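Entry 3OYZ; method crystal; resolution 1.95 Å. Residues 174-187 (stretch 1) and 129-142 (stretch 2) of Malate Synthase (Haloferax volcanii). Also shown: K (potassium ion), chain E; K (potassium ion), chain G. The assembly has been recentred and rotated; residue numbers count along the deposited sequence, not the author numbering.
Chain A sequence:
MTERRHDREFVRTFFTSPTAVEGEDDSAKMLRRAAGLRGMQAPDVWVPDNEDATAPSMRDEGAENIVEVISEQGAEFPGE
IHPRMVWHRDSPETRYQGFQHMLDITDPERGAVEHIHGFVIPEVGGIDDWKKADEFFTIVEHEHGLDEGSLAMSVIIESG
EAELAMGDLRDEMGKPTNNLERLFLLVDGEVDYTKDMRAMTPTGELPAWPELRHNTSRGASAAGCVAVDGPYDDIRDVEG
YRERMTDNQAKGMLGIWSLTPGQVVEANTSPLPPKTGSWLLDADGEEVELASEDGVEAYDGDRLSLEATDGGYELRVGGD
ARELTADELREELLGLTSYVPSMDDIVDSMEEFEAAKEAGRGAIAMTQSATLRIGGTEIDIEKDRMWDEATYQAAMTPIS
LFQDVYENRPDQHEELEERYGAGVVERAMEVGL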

# COMPACT_ATOMS: atom_id res chain seq x y z
N GLY A 174 -2.30 4.31 24.70
CA GLY A 174 -2.17 3.79 26.06
C GLY A 174 -1.43 4.64 27.07
O GLY A 174 -1.55 4.42 28.28
N LYS A 175 -0.70 5.65 26.60
CA LYS A 175 0.11 6.50 27.52
C LYS A 175 -0.81 7.29 28.44
O LYS A 175 -1.87 7.77 28.04
CB LYS A 175 1.03 7.50 26.81
CG LYS A 175 2.02 6.80 25.84
CD LYS A 175 2.94 7.78 25.08
CE LYS A 175 4.08 6.95 24.42
NZ LYS A 175 4.85 7.91 23.59
N PRO A 176 -0.44 7.39 29.72
CA PRO A 176 -1.52 7.94 30.52
C PRO A 176 -1.43 9.47 30.59
O PRO A 176 -2.31 10.08 31.18
CB PRO A 176 -1.30 7.31 31.88
CG PRO A 176 0.23 7.04 31.93
CD PRO A 176 0.54 6.61 30.52
N THR A 177 -0.51 10.08 29.84
CA THR A 177 -0.38 11.52 29.75
C THR A 177 -1.42 12.05 28.75
O THR A 177 -1.60 13.24 28.66
CB THR A 177 1.10 11.76 29.37
OG1 THR A 177 1.33 10.91 28.23
CG2 THR A 177 1.97 11.25 30.55
N ASN A 178 -2.15 11.19 28.01
CA ASN A 178 -3.20 11.64 27.11
C ASN A 178 -4.54 10.94 27.38
O ASN A 178 -4.57 9.95 28.12
CB ASN A 178 -2.83 11.57 25.63
CG ASN A 178 -2.63 10.13 25.12
OD1 ASN A 178 -3.56 9.33 25.19
ND2 ASN A 178 -1.37 9.76 24.82
N ASN A 179 -5.60 11.41 26.74
CA ASN A 179 -6.95 10.83 26.81
C ASN A 179 -7.38 10.32 25.40
O ASN A 179 -8.57 10.33 25.05
CB ASN A 179 -7.92 11.85 27.47
CG ASN A 179 -7.77 11.89 29.00
OD1 ASN A 179 -7.57 10.88 29.64
ND2 ASN A 179 -7.84 13.08 29.61
N LEU A 180 -6.42 9.91 24.55
CA LEU A 180 -6.70 9.56 23.15
C LEU A 180 -7.49 8.29 23.06
O LEU A 180 -7.89 7.96 21.97
CB LEU A 180 -5.39 9.42 22.30
CG LEU A 180 -4.84 10.81 21.90
CD1 LEU A 180 -3.37 10.47 21.43
CD2 LEU A 180 -5.64 11.41 20.73
N GLU A 181 -7.84 7.61 24.15
CA GLU A 181 -8.89 6.58 24.06
C GLU A 181 -10.22 7.18 23.60
O GLU A 181 -11.06 6.44 23.12
CB GLU A 181 -9.23 6.04 25.47
CG GLU A 181 -8.13 5.25 26.02
CD GLU A 181 -7.18 6.05 26.93
OE1 GLU A 181 -7.01 7.31 26.87
OE2 GLU A 181 -6.55 5.29 27.72
N ARG A 182 -10.40 8.50 23.63
CA ARG A 182 -11.63 9.13 23.05
C ARG A 182 -11.76 9.07 21.52
O ARG A 182 -12.82 9.41 20.94
CB ARG A 182 -11.66 10.63 23.50
CG ARG A 182 -10.59 11.54 22.78
CD ARG A 182 -10.49 13.05 23.07
NE ARG A 182 -10.19 13.37 24.46
CZ ARG A 182 -11.06 13.66 25.42
NH1 ARG A 182 -12.36 13.56 25.19
NH2 ARG A 182 -10.65 14.01 26.63
N LEU A 183 -10.69 8.64 20.83
CA LEU A 183 -10.72 8.51 19.39
C LEU A 183 -11.83 7.58 18.92
O LEU A 183 -12.00 6.49 19.47
CB LEU A 183 -9.42 7.94 18.78
CG LEU A 183 -8.33 9.04 18.77
CD1 LEU A 183 -6.89 8.38 18.50
CD2 LEU A 183 -8.60 9.98 17.54
N PHE A 184 -12.52 8.04 17.87
CA PHE A 184 -13.73 7.37 17.35
C PHE A 184 -13.51 7.10 15.87
O PHE A 184 -13.23 5.97 15.52
CB PHE A 184 -14.99 8.21 17.64
CG PHE A 184 -16.27 7.60 17.07
CD1 PHE A 184 -16.41 6.22 16.98
CD2 PHE A 184 -17.30 8.42 16.60
CE1 PHE A 184 -17.55 5.60 16.39
CE2 PHE A 184 -18.46 7.82 16.01
CZ PHE A 184 -18.58 6.44 15.91
N LEU A 185 -13.63 8.09 15.00
CA LEU A 185 -13.53 7.74 13.58
C LEU A 185 -12.18 8.26 13.04
O LEU A 185 -11.67 9.36 13.43
CB LEU A 185 -14.60 8.46 12.72
CG LEU A 185 -16.04 8.26 13.24
CD1 LEU A 185 -16.98 9.16 12.45
CD2 LEU A 185 -16.39 6.82 12.89
N LEU A 186 -11.66 7.48 12.10
CA LEU A 186 -10.51 7.92 11.32
C LEU A 186 -11.08 8.07 9.93
O LEU A 186 -11.50 7.07 9.31
CB LEU A 186 -9.43 6.82 11.28
CG LEU A 186 -8.99 6.37 12.69
CD1 LEU A 186 -7.91 5.20 12.49
CD2 LEU A 186 -8.51 7.63 13.50
N VAL A 187 -11.05 9.30 9.42
CA VAL A 187 -11.83 9.54 8.21
C VAL A 187 -10.92 10.06 7.14
O VAL A 187 -10.26 11.02 7.38
CB VAL A 187 -12.93 10.65 8.45
CG1 VAL A 187 -13.80 10.84 7.22
CG2 VAL A 187 -13.78 10.32 9.66
K K E . -4.32 7.44 27.16
K K G . -5.18 10.18 30.78
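Stretch 2 129-142: DWKKADEFFTIVEH

The apolar centre gathers around Trp-130, whose CA-to-CB bond points toward stretch 1. Leu-183 CD1 meets the edge of its indole, 4.0 Å from Trp-130 CZ3, and Leu-186 CD2 approaches the same CZ3 obliquely at 4.2 Å. Leu-180 (chi1 m, chi2 t) extends the patch: its CD2 is 4.4 Å from Trp-130 CB and 3.8 Å from Asp-134 CB, and its CD1 is 4.0 Å from Lys-131 CG.

Residues 129-142, which carry Trp-130, form a continuous α-helix, each amide from Ala-133 to His-142 bonding to the carbonyl four residues back, that packs on a segment of mixed conformation: a type I turn from Lys-175 to Asn-178, a 3-10 segment at 180-182 and a strand from Leu-183. The nearest CA pairs are Leu-180 CA with Asp-134 CA (6.2 Å) and Asn-178 CA with Lys-131 CA (6.6 Å). As for direction, Leu-183 and Leu-186 of the strand lie by Trp-130, near the start of the helical stretch, while Asn-179 reaches Asp-134 and Thr-138 further along.

Beyond this patch, Asp-134 (chi1 t) divides its carboxylate between two donors. Asp-134 OD2 accepts a nearly linear hydrogen bond from the backbone N of Asn-179 (2.8 Å, 174°), while Asp-134 OD1 takes the salt bridge from Arg-182 NE (2.8 Å, 156°). The guanidinium then reaches Glu-141, two helical turns on, in a two-pronged contact: Arg-182 NH1 to Glu-141 OE2 at 2.8 Å and Arg-182 NH2 to Glu-141 OE1 at 2.9 Å. Asp-134 OD1 and Glu-141 OE2 lie near the guanidinium plane, whereas Phe-137 CB covers one face, 3.4 Å from Arg-182 CZ.

Thr-138 OG1 accepts from both Arg-182 NH2 and Asn-179 ND2, each at 3.1 Å. Asn-179 OD1 meanwhile binds the chain G potassium at 2.7 Å, so its amide links metal and helix. Toward the solvent, Lys-175 NZ and Lys-131 NZ stand 4.1 Å apart, a close approach of like charges.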

# COMPACT_ATOMS: atom_id res chain seq x y z
N ASP A 129 0.75 16.20 17.26
CA ASP A 129 -0.35 17.18 16.93
C ASP A 129 -1.71 16.58 17.36
O ASP A 129 -2.59 17.31 17.85
CB ASP A 129 -0.45 17.40 15.42
CG ASP A 129 -1.53 18.46 15.03
OD1 ASP A 129 -1.47 19.60 15.58
OD2 ASP A 129 -2.48 18.08 14.30
N TRP A 130 -1.93 15.28 17.20
CA TRP A 130 -3.17 14.69 17.75
C TRP A 130 -3.26 14.82 19.26
O TRP A 130 -4.36 15.01 19.82
CB TRP A 130 -3.38 13.17 17.43
CG TRP A 130 -3.33 12.79 15.97
CD1 TRP A 130 -2.62 13.36 14.95
CD2 TRP A 130 -3.92 11.59 15.42
NE1 TRP A 130 -2.75 12.62 13.80
CE2 TRP A 130 -3.50 11.49 14.07
CE3 TRP A 130 -4.70 10.58 15.99
CZ2 TRP A 130 -3.91 10.46 13.22
CZ3 TRP A 130 -5.09 9.49 15.13
CH2 TRP A 130 -4.72 9.48 13.77
N LYS A 131 -2.14 14.76 19.97
CA LYS A 131 -2.18 14.87 21.43
C LYS A 131 -2.57 16.35 21.69
O LYS A 131 -3.11 16.65 22.74
CB LYS A 131 -0.77 14.64 21.99
CG LYS A 131 -0.43 13.12 21.84
CD LYS A 131 1.02 12.82 22.37
CE LYS A 131 1.36 11.32 22.07
NZ LYS A 131 2.86 11.26 22.19
N LYS A 132 -2.17 17.30 20.86
CA LYS A 132 -2.57 18.74 21.19
C LYS A 132 -4.11 18.87 21.11
O LYS A 132 -4.70 19.54 21.94
CB LYS A 132 -2.01 19.68 20.11
CG LYS A 132 -0.47 19.80 20.23
CD LYS A 132 0.09 20.56 19.03
CE LYS A 132 1.64 20.59 19.18
NZ LYS A 132 2.25 21.32 18.00
N ALA A 133 -4.77 18.24 20.14
CA ALA A 133 -6.22 18.37 20.05
C ALA A 133 -6.78 17.64 21.29
O ALA A 133 -7.66 18.18 22.01
CB ALA A 133 -6.75 17.77 18.73
N ASP A 134 -6.33 16.41 21.55
CA ASP A 134 -6.74 15.71 22.75
C ASP A 134 -6.69 16.53 24.04
O ASP A 134 -7.61 16.47 24.90
CB ASP A 134 -5.95 14.41 22.97
CG ASP A 134 -6.26 13.78 24.29
OD1 ASP A 134 -7.38 13.25 24.44
OD2 ASP A 134 -5.42 13.73 25.22
N GLU A 135 -5.62 17.29 24.19
CA GLU A 135 -5.52 18.11 25.39
C GLU A 135 -6.65 19.20 25.41
O GLU A 135 -7.18 19.42 26.47
CB GLU A 135 -4.16 18.75 25.46
CG GLU A 135 -4.02 19.74 26.61
CD GLU A 135 -4.23 19.13 28.00
OE1 GLU A 135 -4.30 17.92 28.24
OE2 GLU A 135 -4.24 19.96 28.92
N PHE A 136 -6.94 19.83 24.30
CA PHE A 136 -8.10 20.74 24.23
C PHE A 136 -9.43 20.08 24.56
O PHE A 136 -10.25 20.67 25.27
CB PHE A 136 -8.14 21.45 22.89
CG PHE A 136 -7.04 22.44 22.73
CD1 PHE A 136 -6.82 23.38 23.73
CD2 PHE A 136 -6.30 22.51 21.56
CE1 PHE A 136 -5.85 24.39 23.54
CE2 PHE A 136 -5.31 23.50 21.37
CZ PHE A 136 -5.08 24.42 22.38
N PHE A 137 -9.66 18.85 24.12
CA PHE A 137 -10.88 18.14 24.48
C PHE A 137 -10.92 17.98 26.00
O PHE A 137 -11.99 18.18 26.65
CB PHE A 137 -10.97 16.71 23.88
CG PHE A 137 -11.45 16.63 22.48
CD1 PHE A 137 -12.75 16.17 22.22
CD2 PHE A 137 -10.64 17.04 21.43
CE1 PHE A 137 -13.18 16.12 20.92
CE2 PHE A 137 -11.05 17.00 20.13
CZ PHE A 137 -12.35 16.51 19.86
N THR A 138 -9.80 17.55 26.60
CA THR A 138 -9.75 17.37 28.04
C THR A 138 -10.04 18.71 28.77
O THR A 138 -10.76 18.74 29.78
CB THR A 138 -8.36 16.80 28.43
OG1 THR A 138 -8.25 15.51 27.80
CG2 THR A 138 -8.32 16.56 29.95
N ILE A 139 -9.39 19.77 28.34
CA ILE A 139 -9.66 21.09 28.98
C ILE A 139 -11.16 21.49 28.87
O ILE A 139 -11.73 21.86 29.89
CB ILE A 139 -8.74 22.14 28.40
CG1 ILE A 139 -7.33 21.96 29.04
CG2 ILE A 139 -9.24 23.59 28.71
CD1 ILE A 139 -6.26 22.66 28.19
N VAL A 140 -11.75 21.43 27.68
CA VAL A 140 -13.19 21.66 27.48
C VAL A 140 -14.07 20.87 28.42
O VAL A 140 -14.93 21.49 29.09
CB VAL A 140 -13.59 21.40 26.01
CG1 VAL A 140 -15.10 21.28 25.90
CG2 VAL A 140 -12.97 22.45 25.12
N GLU A 141 -13.90 19.55 28.48
CA GLU A 141 -14.54 18.69 29.47
C GLU A 141 -14.48 19.18 30.91
O GLU A 141 -15.49 19.26 31.64
CB GLU A 141 -14.13 17.21 29.40
CG GLU A 141 -14.57 16.62 28.04
CD GLU A 141 -13.87 15.28 27.72
OE1 GLU A 141 -12.78 14.98 28.29
OE2 GLU A 141 -14.39 14.54 26.86
N HIS A 142 -13.26 19.47 31.34
CA HIS A 142 -13.08 19.90 32.72
C HIS A 142 -13.69 21.31 32.93
O HIS A 142 -14.28 21.55 33.97
CB HIS A 142 -11.60 19.88 33.14
CG HIS A 142 -11.13 18.50 33.51
ND1 HIS A 142 -11.04 18.06 34.81
CD2 HIS A 142 -10.87 17.41 32.73
CE1 HIS A 142 -10.65 16.79 34.83
NE2 HIS A 142 -10.55 16.38 33.57
O HOH W 1 -4.67 13.34 29.80
O HOH W 2 -4.95 6.45 29.60